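Local coordinates for hypothetical UPF0204 protein AF0625 (Archaeoglobus fulgidus, PDB 1YQE) that probably hydrolyses D-aminoacyl-tRNAs, with zinc as cofactor, to release D-amino acids and free tRNA, countering the toxicity of tRNAs mischarged with D-amino acids, at residues Ser249-Ser252 and Ala253-Lys256; Val121-Leu124 and Arg125-Asp129; Ser272-Val275 and Lys276-Arg280. One frame throughout, in Å; residues are numbered along the deposited sequence.

How the interactions relate
All three interactions are local, each made where a helix begins or ends. Interactions 1 and 3 belong to the part of the chain built on the four-stranded parallel sheet: interaction 1 starts helix 252-265, which joins strands 242-245 and 268-271, and interaction 3 follows directly on the latter strand. Their centres lie about 20 Å apart and their nearest atoms about 8 Å. Interaction 2 closes helix 114-125 ahead of strand 135-138, an edge strand of the mixed sheet; its centre is about 21 Å from that of interaction 3 and 33 Å from that of interaction 1. None of them supplies a residue to the pyrophosphate pocket, which includes Arg54, Arg79, His80 and His143.

Interaction 1 (Ser249-Ser252 and Ala253-Lys256); sequences SVNS and AVKK
Asn251 and Val254 meet in a classic N-cap, the device that starts helix 252-265. The carbonyl oxygen of the asparagine side chain, OD1, takes the otherwise unused amide of the first turn: Val254 N lies 2.7 Å from Asn251 OD1, and the bond is nearly straight at 165°. With chi1 at 49°, CG sits between the backbone N and carbonyl carbon of Asn251, which folds the short side chain back over the opening turn. The Asn251 backbone carbonyl then receives Lys255 N at 3.0 Å.

Packing is closest around Val250. Its CB presses on Val254 CG1 at 3.4 Å, tighter than usual for two carbons, and the two valines cross at about a right angle. Lys255 CG stands beside its own backbone N (chi1 -67°), which lays it against Val250 CG2 at 3.5 Å, with CD following. Phe223 touches both Val254 and Asn251. The solvent side is looser: Ser252 and Ala253 are exposed, and the extended Lys256 leads away.

With an alanine at Asn251, Val254 N is likely to lose its acceptor and the first turn to fray. Because the side chain of Val254, at the third helical position, has no acceptor to return a bond to the buried Asn251 N, no capping box forms. The cap therefore works in one direction: asparagine suits the position through its oxygen, reached by a short chain.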
loop_
_atom_site.group_PDB
_atom_site.type_symbol
_atom_site.label_atom_id
_atom_site.label_comp_id
_atom_site.label_asym_id
_atom_site.label_seq_id
_atom_site.Cartn_x
_atom_site.Cartn_y
_atom_site.Cartn_z
ATOM N N SER A 249 -7.662 19.253 -8.015
ATOM C CA SER A 249 -8.248 18.965 -6.712
ATOM C C SER A 249 -7.780 19.918 -5.613
ATOM O O SER A 249 -8.581 20.373 -4.797
ATOM C CB SER A 249 -7.926 17.519 -6.316
ATOM O OG SER A 249 -8.531 17.169 -5.086
ATOM N N VAL A 250 -6.486 20.219 -5.594
ATOM C CA VAL A 250 -5.930 21.104 -4.578
ATOM C C VAL A 250 -6.363 22.563 -4.734
ATOM O O VAL A 250 -6.488 23.074 -5.848
ATOM C CB VAL A 250 -4.382 21.061 -4.580
ATOM C CG1 VAL A 250 -3.897 19.620 -4.428
ATOM C CG2 VAL A 250 -3.844 21.679 -5.863
ATOM N N ASN A 251 -6.600 23.226 -3.607
ATOM C CA ASN A 251 -6.981 24.631 -3.623
ATOM C C ASN A 251 -5.760 25.432 -3.185
ATOM O O ASN A 251 -4.751 24.856 -2.776
ATOM C CB ASN A 251 -8.160 24.890 -2.678
ATOM C CG ASN A 251 -7.952 24.292 -1.305
ATOM O OD1 ASN A 251 -6.901 24.468 -0.691
ATOM N ND2 ASN A 251 -8.961 23.587 -0.810
ATOM N N SER A 252 -5.838 26.754 -3.275
ATOM C CA SER A 252 -4.709 27.592 -2.894
ATOM C C SER A 252 -4.309 27.422 -1.433
ATOM O O SER A 252 -3.142 27.593 -1.081
ATOM C CB SER A 252 -5.018 29.061 -3.193
ATOM O OG SER A 252 -6.362 29.369 -2.879
ATOM N N ALA A 253 -5.270 27.077 -0.584
ATOM C CA ALA A 253 -4.981 26.892 0.835
ATOM C C ALA A 253 -4.062 25.695 1.052
ATOM O O ALA A 253 -3.051 25.794 1.752
ATOM C CB ALA A 253 -6.277 26.700 1.613
ATOM N N VAL A 254 -4.409 24.563 0.451
ATOM C CA VAL A 254 -3.597 23.366 0.607
ATOM C C VAL A 254 -2.280 23.490 -0.160
ATOM O O VAL A 254 -1.267 22.932 0.256
ATOM C CB VAL A 254 -4.378 22.092 0.160
ATOM C CG1 VAL A 254 -4.623 22.113 -1.334
ATOM C CG2 VAL A 254 -3.618 20.838 0.576
ATOM N N LYS A 255 -2.282 24.230 -1.268
ATOM C CA LYS A 255 -1.051 24.408 -2.034
ATOM C C LYS A 255 -0.025 25.161 -1.193
ATOM O O LYS A 255 1.180 24.970 -1.342
ATOM C CB LYS A 255 -1.316 25.168 -3.341
ATOM C CG LYS A 255 -2.172 24.393 -4.336
ATOM C CD LYS A 255 -1.983 24.881 -5.774
ATOM C CE LYS A 255 -2.371 26.344 -5.940
ATOM N NZ LYS A 255 -2.151 26.805 -7.341
ATOM N N LYS A 256 -0.509 26.011 -0.297
ATOM C CA LYS A 256 0.377 26.773 0.568
ATOM C C LYS A 256 1.132 25.848 1.522
ATOM O O LYS A 256 2.351 25.952 1.661
ATOM C CB LYS A 256 -0.419 27.803 1.373
ATOM C CG LYS A 256 0.445 28.661 2.287
ATOM C CD LYS A 256 -0.401 29.623 3.106
ATOM C CE LYS A 256 0.451 30.424 4.081
ATOM N NZ LYS A 256 -0.383 31.337 4.914
#

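Interaction 2 (Val121-Leu124 and Arg125-Asp129)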
loop_
_atom_site.group_PDB
_atom_site.type_symbol
_atom_site.label_atom_id
_atom_site.label_comp_id
_atom_site.label_asym_id
_atom_site.label_seq_id
_atom_site.Cartn_x
_atom_site.Cartn_y
_atom_site.Cartn_z
ATOM N N VAL A 121 2.271 -3.277 -8.671
ATOM C CA VAL A 121 1.326 -2.713 -9.625
ATOM C C VAL A 121 1.687 -3.013 -11.079
ATOM O O VAL A 121 0.809 -3.333 -11.886
ATOM C CB VAL A 121 1.189 -1.193 -9.419
ATOM C CG1 VAL A 121 0.368 -0.567 -10.551
ATOM C CG2 VAL A 121 0.518 -0.931 -8.080
ATOM N N LEU A 122 2.967 -2.924 -11.423
ATOM C CA LEU A 122 3.366 -3.207 -12.795
ATOM C C LEU A 122 3.211 -4.693 -13.124
ATOM O O LEU A 122 2.901 -5.052 -14.265
ATOM C CB LEU A 122 4.808 -2.750 -13.039
ATOM C CG LEU A 122 5.040 -1.239 -12.943
ATOM C CD1 LEU A 122 6.504 -0.937 -13.229
ATOM C CD2 LEU A 122 4.138 -0.494 -13.929
ATOM N N ALA A 123 3.419 -5.552 -12.125
ATOM C CA ALA A 123 3.282 -6.996 -12.312
ATOM C C ALA A 123 1.802 -7.346 -12.433
ATOM O O ALA A 123 1.435 -8.320 -13.090
ATOM C CB ALA A 123 3.902 -7.747 -11.140
ATOM N N LEU A 124 0.955 -6.551 -11.785
ATOM C CA LEU A 124 -0.486 -6.761 -11.843
ATOM C C LEU A 124 -0.991 -6.304 -13.209
ATOM O O LEU A 124 -1.753 -7.008 -13.871
ATOM C CB LEU A 124 -1.192 -5.959 -10.737
ATOM C CG LEU A 124 -2.726 -6.035 -10.691
ATOM C CD1 LEU A 124 -3.166 -7.452 -10.367
ATOM C CD2 LEU A 124 -3.261 -5.061 -9.643
ATOM N N ARG A 125 -0.555 -5.119 -13.626
ATOM C CA ARG A 125 -0.954 -4.555 -14.907
ATOM C C ARG A 125 -0.735 -5.582 -16.020
ATOM O O ARG A 125 -1.564 -5.737 -16.911
ATOM C CB ARG A 125 -0.135 -3.302 -15.204
ATOM C CG ARG A 125 -0.647 -2.477 -16.384
ATOM C CD ARG A 125 0.377 -1.426 -16.803
ATOM N NE ARG A 125 1.520 -2.037 -17.475
ATOM C CZ ARG A 125 2.598 -1.375 -17.890
ATOM N NH1 ARG A 125 2.698 -0.066 -17.704
ATOM N NH2 ARG A 125 3.579 -2.027 -18.501
ATOM N N GLU A 126 0.389 -6.283 -15.943
ATOM C CA GLU A 126 0.747 -7.291 -16.930
ATOM C C GLU A 126 -0.253 -8.451 -16.997
ATOM O O GLU A 126 -0.360 -9.126 -18.022
ATOM C CB GLU A 126 2.145 -7.828 -16.608
ATOM C CG GLU A 126 2.773 -8.672 -17.695
ATOM C CD GLU A 126 4.173 -9.133 -17.329
ATOM O OE1 GLU A 126 4.840 -9.755 -18.183
ATOM O OE2 GLU A 126 4.606 -8.873 -16.185
ATOM N N ARG A 127 -0.994 -8.669 -15.913
ATOM C CA ARG A 127 -1.955 -9.768 -15.842
ATOM C C ARG A 127 -3.423 -9.349 -15.769
ATOM O O ARG A 127 -4.309 -10.206 -15.776
ATOM C CB ARG A 127 -1.669 -10.630 -14.611
ATOM C CG ARG A 127 -0.286 -11.227 -14.526
ATOM C CD ARG A 127 -0.147 -11.965 -13.207
ATOM N NE ARG A 127 1.089 -12.730 -13.113
ATOM C CZ ARG A 127 2.294 -12.201 -12.940
ATOM N NH1 ARG A 127 2.441 -10.887 -12.838
ATOM N NH2 ARG A 127 3.355 -12.994 -12.873
ATOM N N LEU A 128 -3.683 -8.051 -15.690
ATOM C CA LEU A 128 -5.052 -7.555 -15.564
ATOM C C LEU A 128 -6.062 -8.078 -16.586
ATOM O O LEU A 128 -7.243 -8.224 -16.266
ATOM C CB LEU A 128 -5.071 -6.023 -15.579
ATOM C CG LEU A 128 -4.621 -5.290 -14.311
ATOM C CD1 LEU A 128 -4.685 -3.795 -14.549
ATOM C CD2 LEU A 128 -5.519 -5.666 -13.144
ATOM N N ASP A 129 -5.614 -8.359 -17.805
ATOM C CA ASP A 129 -6.536 -8.843 -18.829
ATOM C C ASP A 129 -7.060 -10.256 -18.586
ATOM O O ASP A 129 -7.956 -10.722 -19.294
ATOM C CB ASP A 129 -5.898 -8.744 -20.213
ATOM C CG ASP A 129 -5.723 -7.307 -20.665
ATOM O OD1 ASP A 129 -6.698 -6.532 -20.567
ATOM O OD2 ASP A 129 -4.619 -6.952 -21.124
#
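Val121 O accepts Arg125 N at 2.8 Å and Leu122 O accepts Glu126 N at 3.3 Å, two i to i+4 bonds of the C-terminal turn of helix 114-125. At this helix C-terminus an i to i+3 bond of the 3-10 type joins the i to i+4 pattern before the chain leaves for strand 135-138. Leu124 O is the shared acceptor: Arg127 N reaches it at 2.7 Å, from 54° out of the carbonyl plane, and Leu128 N adds a weak bond to the same oxygen.

The side chains divide by face. Leu124 and Leu128, one turn apart, meet through Leu124 CG and Leu128 CD2 at 3.7 Å. Both also touch Phe89 and Phe136, so branched aliphatic residues suit this side, where the helix end lies on strands 88-92 and 135-138. Leu124 also touches Val172 and Ala176 of helix 167-182. On another side, Leu122 and Arg125 run alongside each other in the same direction, Leu122 CD2 lying over one face of the Arg125 guanidinium, offset toward its rim, and Leu281 touches both. The polar end of Arg125 is held by Leu208 O, to which its NH1 donates.

Arg127 suits a helix end, where carbonyls point out without amides to meet them and a positive charge is probably welcome. Its chain runs extended from CG to NE, and the turn about the CD-NE bond (chi4 73°) swings NH1 toward Ala123 O. Salt bridges from NE to Glu175 and from NH2 to Asp179 of helix 167-182 fix the rotation of the group. Arg127 NH1 donates to Ala123 O at 2.8 Å; the oxygen lies almost in the guanidinium plane, but the N-H points at it with an angle of only 133°.

Interaction 3 (Ser272-Val275 and Lys276-Arg280); sequences SKKV and KKDFR
Lys274 and Asp278 are brought together by complementary torsions one helical turn apart. In Lys274 the CG lies opposite the backbone N (chi1 -177°) and the chain stays extended until chi4, -63°, where NZ bends back toward Asp278. In Asp278 the CG stands beside the backbone N (chi1 -57°), which turns its carboxylate to the lysine. The result is a long salt bridge, Lys274 NZ to Asp278 OD2 at 3.7 Å; Lys274 CG comes nearer to Asp278 OD2, at 3.3 Å, so the lysine's methylenes flank the carboxylate as well. An acid and a base four residues apart suit this exposed face.

Beneath the pair, Asp278 N bonds to Lys274 O at 2.8 Å, nearly straight. The helix then stops: Phe279 leaves helical torsions, and its amide makes a weak bond to Val275 O. That oxygen lies at the edge of the phenyl ring, in its plane, 3.5 Å from Phe279 CD2.

Around this short helix, Ser272 and Val275 touch Ile244 of strand 242-245 and Ile206 of helix 201-209, Lys276 pairs with Glu205 on that helix, and Phe279 meets Phe212, at the start of strand 212-218, edge-to-face.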
loop_
_atom_site.group_PDB
_atom_site.type_symbol
_atom_site.label_atom_id
_atom_site.label_comp_id
_atom_site.label_asym_id
_atom_site.label_seq_id
_atom_site.Cartn_x
_atom_site.Cartn_y
_atom_site.Cartn_z
ATOM N N SER A 272 0.496 16.780 -11.413
ATOM C CA SER A 272 0.251 15.439 -11.943
ATOM C C SER A 272 0.319 15.340 -13.464
ATOM O O SER A 272 0.763 14.324 -14.002
ATOM C CB SER A 272 -1.107 14.913 -11.464
ATOM O OG SER A 272 -2.177 15.528 -12.162
ATOM N N LYS A 273 -0.125 16.387 -14.156
ATOM C CA LYS A 273 -0.100 16.384 -15.614
ATOM C C LYS A 273 1.337 16.381 -16.122
ATOM O O LYS A 273 1.653 15.712 -17.103
ATOM C CB LYS A 273 -0.847 17.604 -16.166
ATOM C CG LYS A 273 -0.848 17.684 -17.689
ATOM C CD LYS A 273 -1.592 18.910 -18.193
ATOM C CE LYS A 273 -1.592 18.946 -19.713
ATOM N NZ LYS A 273 -2.199 17.708 -20.280
ATOM N N LYS A 274 2.209 17.128 -15.449
ATOM C CA LYS A 274 3.612 17.191 -15.843
ATOM C C LYS A 274 4.286 15.838 -15.622
ATOM O O LYS A 274 5.102 15.403 -16.438
ATOM C CB LYS A 274 4.339 18.284 -15.052
ATOM C CG LYS A 274 5.799 18.476 -15.445
ATOM C CD LYS A 274 6.363 19.761 -14.852
ATOM C CE LYS A 274 7.822 19.964 -15.234
ATOM N NZ LYS A 274 8.700 18.888 -14.693
ATOM N N VAL A 275 3.939 15.174 -14.521
ATOM C CA VAL A 275 4.504 13.864 -14.209
ATOM C C VAL A 275 4.101 12.850 -15.278
ATOM O O VAL A 275 4.940 12.109 -15.795
ATOM C CB VAL A 275 4.016 13.352 -12.831
ATOM C CG1 VAL A 275 4.503 11.920 -12.598
ATOM C CG2 VAL A 275 4.523 14.267 -11.731
ATOM N N LYS A 276 2.814 12.824 -15.608
ATOM C CA LYS A 276 2.298 11.904 -16.617
ATOM C C LYS A 276 2.941 12.130 -17.985
ATOM O O LYS A 276 3.111 11.194 -18.765
ATOM C CB LYS A 276 0.780 12.062 -16.743
ATOM C CG LYS A 276 0.004 11.616 -15.519
ATOM C CD LYS A 276 -1.476 11.964 -15.626
ATOM C CE LYS A 276 -2.149 11.243 -16.785
ATOM N NZ LYS A 276 -3.589 11.613 -16.892
ATOM N N LYS A 277 3.308 13.374 -18.264
ATOM C CA LYS A 277 3.909 13.728 -19.544
ATOM C C LYS A 277 5.423 13.539 -19.639
ATOM O O LYS A 277 5.918 12.993 -20.622
ATOM C CB LYS A 277 3.560 15.183 -19.885
ATOM C CG LYS A 277 4.259 15.740 -21.116
ATOM C CD LYS A 277 4.040 17.247 -21.220
ATOM C CE LYS A 277 4.814 17.855 -22.381
ATOM N NZ LYS A 277 4.366 17.318 -23.693
ATOM N N ASP A 278 6.158 13.983 -18.625
ATOM C CA ASP A 278 7.614 13.882 -18.663
ATOM C C ASP A 278 8.247 12.632 -18.056
ATOM O O ASP A 278 9.464 12.469 -18.127
ATOM C CB ASP A 278 8.245 15.116 -18.005
ATOM C CG ASP A 278 7.799 16.422 -18.651
ATOM O OD1 ASP A 278 7.563 16.439 -19.879
ATOM O OD2 ASP A 278 7.701 17.439 -17.930
ATOM N N PHE A 279 7.445 11.744 -17.476
ATOM C CA PHE A 279 7.997 10.541 -16.856
ATOM C C PHE A 279 7.361 9.220 -17.290
ATOM O O PHE A 279 7.243 8.299 -16.487
ATOM C CB PHE A 279 7.898 10.672 -15.336
ATOM C CG PHE A 279 8.677 11.825 -14.775
ATOM C CD1 PHE A 279 9.964 11.639 -14.280
ATOM C CD2 PHE A 279 8.121 13.102 -14.737
ATOM C CE1 PHE A 279 10.687 12.712 -13.754
ATOM C CE2 PHE A 279 8.833 14.178 -14.217
ATOM C CZ PHE A 279 10.117 13.985 -13.723
ATOM N N ARG A 280 6.970 9.116 -18.557
ATOM C CA ARG A 280 6.343 7.894 -19.054
ATOM C C ARG A 280 7.287 6.697 -19.093
ATOM O O ARG A 280 8.504 6.850 -19.179
ATOM C CB ARG A 280 5.776 8.104 -20.462
ATOM C CG ARG A 280 4.738 9.201 -20.586
ATOM C CD ARG A 280 4.004 9.086 -21.916
ATOM N NE ARG A 280 4.927 8.992 -23.044
ATOM C CZ ARG A 280 4.556 8.765 -24.302
ATOM N NH1 ARG A 280 3.272 8.608 -24.602
ATOM N NH2 ARG A 280 5.470 8.693 -25.261
#